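Long-range contact in stress responsive alpha-beta protein (Jannaschia sp., PDB 3BB5), which is of unknown function, forming a dimer of ferredoxin-like alpha-beta subunits that belongs to the stress-responsive A/B barrel family: residues A[52-64]-A[72-84]. Sequence-based numbering, arbitrary orientation. Where two conformers were deposited one is given.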
loop_
_atom_site.group_PDB
_atom_site.type_symbol
_atom_site.label_atom_id
_atom_site.label_comp_id
_atom_site.label_asym_id
_atom_site.label_seq_id
_atom_site.Cartn_x
_atom_site.Cartn_y
_atom_site.Cartn_z
ATOM N N LEU A 52 -20.225 4.978 -3.330
ATOM C CA LEU A 52 -19.377 5.587 -4.370
ATOM C C LEU A 52 -19.100 4.521 -5.398
ATOM O O LEU A 52 -18.342 3.603 -5.129
ATOM C CB LEU A 52 -18.038 6.033 -3.795
ATOM C CG LEU A 52 -18.017 7.196 -2.812
ATOM C CD1 LEU A 52 -16.587 7.277 -2.281
ATOM C CD2 LEU A 52 -18.478 8.545 -3.449
ATOM N N PRO A 53 -19.755 4.600 -6.559
ATOM C CA PRO A 53 -19.614 3.538 -7.547
ATOM C C PRO A 53 -18.211 3.346 -8.114
ATOM O O PRO A 53 -17.867 2.221 -8.499
ATOM C CB PRO A 53 -20.578 3.949 -8.656
ATOM C CG PRO A 53 -20.833 5.359 -8.458
ATOM C CD PRO A 53 -20.703 5.642 -7.004
ATOM N N GLY A 54 -17.434 4.424 -8.180
ATOM C CA GLY A 54 -16.065 4.345 -8.656
ATOM C C GLY A 54 -15.039 3.843 -7.679
ATOM O O GLY A 54 -13.884 3.711 -8.071
ATOM N N LEU A 55 -15.435 3.609 -6.404
ATOM C CA LEU A 55 -14.556 3.007 -5.360
ATOM C C LEU A 55 -14.953 1.545 -5.251
ATOM O O LEU A 55 -15.940 1.193 -4.601
ATOM C CB LEU A 55 -14.738 3.697 -4.008
ATOM C CG LEU A 55 -13.686 3.605 -2.899
ATOM C CD1 LEU A 55 -14.188 4.410 -1.686
ATOM C CD2 LEU A 55 -13.348 2.212 -2.505
ATOM N N THR A 56 -14.198 0.689 -5.911
ATOM C CA THR A 56 -14.608 -0.676 -6.095
ATOM C C THR A 56 -14.307 -1.583 -4.887
ATOM O O THR A 56 -14.957 -2.621 -4.717
ATOM C CB THR A 56 -13.968 -1.217 -7.362
ATOM O OG1 THR A 56 -12.552 -1.062 -7.258
ATOM C CG2 THR A 56 -14.453 -0.426 -8.550
ATOM N N GLU A 57 -13.349 -1.191 -4.042
ATOM C CA GLU A 57 -12.982 -1.969 -2.873
ATOM C C GLU A 57 -12.276 -1.090 -1.834
ATOM O O GLU A 57 -11.453 -0.255 -2.163
ATOM C CB GLU A 57 -12.095 -3.116 -3.296
ATOM C CG GLU A 57 -11.886 -4.187 -2.234
ATOM C CD GLU A 57 -10.844 -5.224 -2.660
ATOM O OE1 GLU A 57 -11.170 -6.083 -3.532
ATOM O OE2 GLU A 57 -9.690 -5.150 -2.149
ATOM N N PHE A 58 -12.681 -1.256 -0.574
ATOM C CA PHE A 58 -12.135 -0.549 0.562
ATOM C C PHE A 58 -11.801 -1.582 1.647
ATOM O O PHE A 58 -12.618 -2.386 2.016
ATOM C CB PHE A 58 -13.097 0.524 1.080
ATOM C CG PHE A 58 -12.608 1.201 2.352
ATOM C CD1 PHE A 58 -11.616 2.160 2.303
ATOM C CD2 PHE A 58 -13.118 0.848 3.594
ATOM C CE1 PHE A 58 -11.134 2.756 3.451
ATOM C CE2 PHE A 58 -12.637 1.443 4.737
ATOM C CZ PHE A 58 -11.636 2.408 4.660
ATOM N N ARG A 59 -10.562 -1.551 2.107
ATOM C CA ARG A 59 -10.011 -2.506 3.047
ATOM C C ARG A 59 -9.080 -1.806 4.044
ATOM O O ARG A 59 -8.352 -0.881 3.692
ATOM C CB ARG A 59 -9.184 -3.548 2.288
ATOM C CG ARG A 59 -9.997 -4.513 1.441
ATOM C CD ARG A 59 -10.818 -5.492 2.273
ATOM N NE ARG A 59 -11.201 -6.629 1.441
ATOM C CZ ARG A 59 -12.213 -6.634 0.574
ATOM N NH1 ARG A 59 -13.003 -5.575 0.434
ATOM N NH2 ARG A 59 -12.443 -7.718 -0.159
ATOM N N HIS A 60 -9.100 -2.258 5.290
ATOM C CA HIS A 60 -8.294 -1.650 6.342
ATOM C C HIS A 60 -7.834 -2.685 7.369
ATOM O O HIS A 60 -8.516 -3.686 7.602
ATOM C CB HIS A 60 -9.051 -0.498 7.011
ATOM C CG HIS A 60 -10.356 -0.889 7.628
ATOM N ND1 HIS A 60 -10.459 -1.347 8.923
ATOM C CD2 HIS A 60 -11.622 -0.847 7.143
ATOM C CE1 HIS A 60 -11.732 -1.588 9.203
ATOM N NE2 HIS A 60 -12.455 -1.310 8.133
ATOM N N GLY A 61 -6.670 -2.450 7.986
ATOM C CA GLY A 61 -6.259 -3.311 9.090
ATOM C C GLY A 61 -4.914 -2.982 9.691
ATOM O O GLY A 61 -4.244 -2.086 9.211
ATOM N N PRO A 62 -4.529 -3.710 10.753
ATOM C CA PRO A 62 -3.201 -3.559 11.286
ATOM C C PRO A 62 -2.160 -3.970 10.297
ATOM O O PRO A 62 -2.352 -4.906 9.556
ATOM C CB PRO A 62 -3.166 -4.514 12.487
ATOM C CG PRO A 62 -4.371 -5.436 12.336
ATOM C CD PRO A 62 -5.344 -4.686 11.514
ATOM N N ASN A 63 -1.037 -3.277 10.357
ATOM C CA ASN A 63 0.180 -3.676 9.702
ATOM C C ASN A 63 0.944 -4.693 10.570
ATOM O O ASN A 63 1.578 -4.336 11.575
ATOM C CB ASN A 63 1.010 -2.418 9.431
ATOM C CG ASN A 63 2.282 -2.691 8.665
ATOM O OD1 ASN A 63 2.498 -3.776 8.125
ATOM N ND2 ASN A 63 3.139 -1.676 8.602
ATOM N N ARG A 64 0.929 -5.957 10.135
ATOM C CA ARG A 64 1.694 -7.013 10.781
ATOM C C ARG A 64 3.191 -6.908 10.488
ATOM O O ARG A 64 4.008 -7.504 11.187
ATOM C CB ARG A 64 1.177 -8.370 10.320
ATOM C CG ARG A 64 -0.298 -8.585 10.553
ATOM C CD ARG A 64 -0.661 -8.365 12.032
ATOM N NE ARG A 64 -2.046 -8.738 12.287
ATOM C CZ ARG A 64 -2.749 -8.397 13.374
ATOM N NH1 ARG A 64 -2.220 -7.646 14.341
ATOM N NH2 ARG A 64 -4.013 -8.791 13.486
ATOM N N ARG A 72 6.972 2.248 11.666
ATOM C CA ARG A 72 6.379 3.554 11.893
ATOM C C ARG A 72 4.867 3.575 11.676
ATOM O O ARG A 72 4.175 4.412 12.235
ATOM C CB ARG A 72 7.047 4.496 10.903
ATOM C CG ARG A 72 6.803 5.967 11.028
ATOM C CD ARG A 72 7.602 6.640 9.913
ATOM N NE ARG A 72 7.546 8.099 9.919
ATOM C CZ ARG A 72 8.097 8.871 8.978
ATOM N NH1 ARG A 72 8.763 8.336 7.962
ATOM N NH2 ARG A 72 7.981 10.191 9.053
ATOM N N TYR A 73 4.350 2.656 10.863
ATOM C CA TYR A 73 2.944 2.697 10.422
ATOM C C TYR A 73 2.217 1.472 10.887
ATOM O O TYR A 73 2.182 0.476 10.167
ATOM C CB TYR A 73 2.874 2.721 8.913
ATOM C CG TYR A 73 3.565 3.890 8.306
ATOM C CD1 TYR A 73 3.061 5.187 8.502
ATOM C CD2 TYR A 73 4.728 3.721 7.529
ATOM C CE1 TYR A 73 3.694 6.279 7.952
ATOM C CE2 TYR A 73 5.362 4.813 6.969
ATOM C CZ TYR A 73 4.836 6.093 7.181
ATOM O OH TYR A 73 5.448 7.204 6.641
ATOM N N PRO A 74 1.630 1.525 12.083
ATOM C CA PRO A 74 1.018 0.328 12.597
ATOM C C PRO A 74 -0.394 0.017 12.003
ATOM O O PRO A 74 -0.936 -1.037 12.301
ATOM C CB PRO A 74 0.947 0.613 14.103
ATOM C CG PRO A 74 0.749 2.059 14.170
ATOM C CD PRO A 74 1.519 2.645 13.029
ATOM N N TYR A 75 -0.955 0.908 11.179
ATOM C CA TYR A 75 -2.325 0.724 10.643
ATOM C C TYR A 75 -2.454 1.408 9.284
ATOM O O TYR A 75 -1.850 2.451 9.034
ATOM C CB TYR A 75 -3.403 1.255 11.640
ATOM C CG TYR A 75 -4.786 0.612 11.462
ATOM C CD1 TYR A 75 -5.705 1.138 10.571
ATOM C CD2 TYR A 75 -5.144 -0.543 12.144
ATOM C CE1 TYR A 75 -6.928 0.580 10.385
ATOM C CE2 TYR A 75 -6.389 -1.128 11.948
ATOM C CZ TYR A 75 -7.271 -0.556 11.062
ATOM O OH TYR A 75 -8.513 -1.113 10.836
ATOM N N GLY A 76 -3.223 0.810 8.380
ATOM C CA GLY A 76 -3.408 1.413 7.071
ATOM C C GLY A 76 -4.646 0.975 6.362
ATOM O O GLY A 76 -5.402 0.119 6.837
ATOM N N PHE A 77 -4.891 1.611 5.237
ATOM C CA PHE A 77 -6.008 1.206 4.396
ATOM C C PHE A 77 -5.725 1.380 2.929
ATOM O O PHE A 77 -4.733 1.962 2.570
ATOM C CB PHE A 77 -7.331 1.856 4.837
ATOM C CG PHE A 77 -7.353 3.368 4.800
ATOM C CD1 PHE A 77 -6.981 4.097 5.897
ATOM C CD2 PHE A 77 -7.847 4.044 3.696
ATOM C CE1 PHE A 77 -7.069 5.479 5.890
ATOM C CE2 PHE A 77 -7.925 5.398 3.666
ATOM C CZ PHE A 77 -7.545 6.128 4.768
ATOM N N LEU A 78 -6.591 0.772 2.117
ATOM C CA LEU A 78 -6.491 0.719 0.660
ATOM C C LEU A 78 -7.865 1.008 0.035
ATOM O O LEU A 78 -8.853 0.349 0.385
ATOM C CB LEU A 78 -6.029 -0.660 0.186
ATOM C CG LEU A 78 -5.627 -0.648 -1.301
ATOM C CD1 LEU A 78 -4.137 -0.152 -1.504
ATOM C CD2 LEU A 78 -5.862 -1.998 -1.980
ATOM N N CYS A 79 -7.914 1.995 -0.867
ATOM C CA CYS A 79 -9.035 2.161 -1.776
ATOM C C CYS A 79 -8.585 1.879 -3.172
ATOM O O CYS A 79 -7.567 2.382 -3.600
ATOM C CB CYS A 79 -9.585 3.583 -1.761
ATOM S SG CYS A 79 -9.816 4.154 -0.169
ATOM N N THR A 80 -9.374 1.090 -3.878
ATOM C CA THR A 80 -9.185 0.835 -5.288
ATOM C C THR A 80 -10.214 1.694 -6.043
ATOM O O THR A 80 -11.389 1.545 -5.802
ATOM C CB THR A 80 -9.406 -0.669 -5.575
ATOM O OG1 THR A 80 -8.438 -1.430 -4.839
ATOM C CG2 THR A 80 -9.290 -0.988 -7.064
ATOM N N PHE A 81 -9.757 2.573 -6.936
ATOM C CA PHE A 81 -10.627 3.407 -7.770
ATOM C C PHE A 81 -10.537 3.039 -9.236
ATOM O O PHE A 81 -9.488 2.631 -9.737
ATOM C CB PHE A 81 -10.264 4.886 -7.618
ATOM C CG PHE A 81 -10.389 5.399 -6.212
ATOM C CD1 PHE A 81 -11.625 5.637 -5.668
ATOM C CD2 PHE A 81 -9.264 5.631 -5.425
ATOM C CE1 PHE A 81 -11.758 6.114 -4.375
ATOM C CE2 PHE A 81 -9.408 6.109 -4.140
ATOM C CZ PHE A 81 -10.673 6.335 -3.624
ATOM N N THR A 82 -11.672 3.155 -9.911
ATOM C CA THR A 82 -11.744 2.967 -11.337
ATOM C C THR A 82 -10.818 3.947 -12.073
ATOM O O THR A 82 -10.207 3.601 -13.066
ATOM C CB THR A 82 -13.201 3.134 -11.817
ATOM O OG1 THR A 82 -13.965 2.026 -11.339
ATOM C CG2 THR A 82 -13.284 3.167 -13.352
ATOM N N ASP A 83 -10.748 5.170 -11.567
ATOM C CA ASP A 83 -10.033 6.252 -12.212
ATOM C C ASP A 83 -9.901 7.452 -11.286
ATOM O O ASP A 83 -10.415 7.470 -10.159
ATOM C CB ASP A 83 -10.720 6.659 -13.537
ATOM C CG ASP A 83 -12.165 7.094 -13.367
ATOM O OD1 ASP A 83 -12.585 7.502 -12.277
ATOM O OD2 ASP A 83 -12.891 7.055 -14.368
ATOM N N LYS A 84 -9.203 8.459 -11.787
ATOM C CA LYS A 84 -8.994 9.709 -11.088
ATOM C C LYS A 84 -10.305 10.448 -10.768
ATOM O O LYS A 84 -10.432 11.038 -9.715
ATOM C CB LYS A 84 -8.083 10.571 -11.935
ATOM C CG LYS A 84 -7.675 11.872 -11.295
ATOM C CD LYS A 84 -6.645 11.728 -10.214
ATOM C CE LYS A 84 -6.033 13.098 -9.876
ATOM N NZ LYS A 84 -6.974 13.932 -9.123
#
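The antiparallel hairpin of strands 55-62 and 75-81, whose N-to-C directions make 171° and whose axes come within 4.7 Å, forms one side of the four-stranded sheet. R59 and L78 make a hydrogen-bonded pair, R59 N giving to L78 O at 3.1 Å and L78 N to R59 O; G61 and G76 repeat the pattern. Between them H60 faces F77 as a non-hydrogen-bonded pair. On the helix-covered face, Y75 leans diagonally back across strand 55-62: CG stands anti to the backbone N (chi1 -156°), laying the ring over the G61 peptide, with G61 O 3.4 Å above the plane, near the ring centre. Y75 OH and H60 ND1 are hydrogen-bonded at 2.7 Å, fairly straight at 159°, the hydroxyl lying at the edge of the imidazole, while H60 NE2 is held by D46 of helix 34-48. Cutting Y75 back to an alanine is likely to leave the G61 peptide without its aromatic cover and H60 ND1 without its hydroxyl partner. Farther along this face, C79 SG sits at the edge of the F58 ring, 3.7 Å from F58 CD1, and F58 CE1 meets F77 CD2 obliquely. L55 CG lies 3.5 Å from F81 CE1. Where the hairpin's loop begins, N63 ND2 donates to Y73 O at 2.8 Å, with that oxygen in the plane of the N63 amide. The other face, carrying E57, R59 and L78, meets Y22 of the second subunit, whose hydroxyl bonds E57 OE2. Antiparallel strand order 55-62, 75-81, 21-27, 114-120, with helices on one face and the second subunit against the other, is characteristic of the dimeric ferredoxin-like alpha-beta barrel.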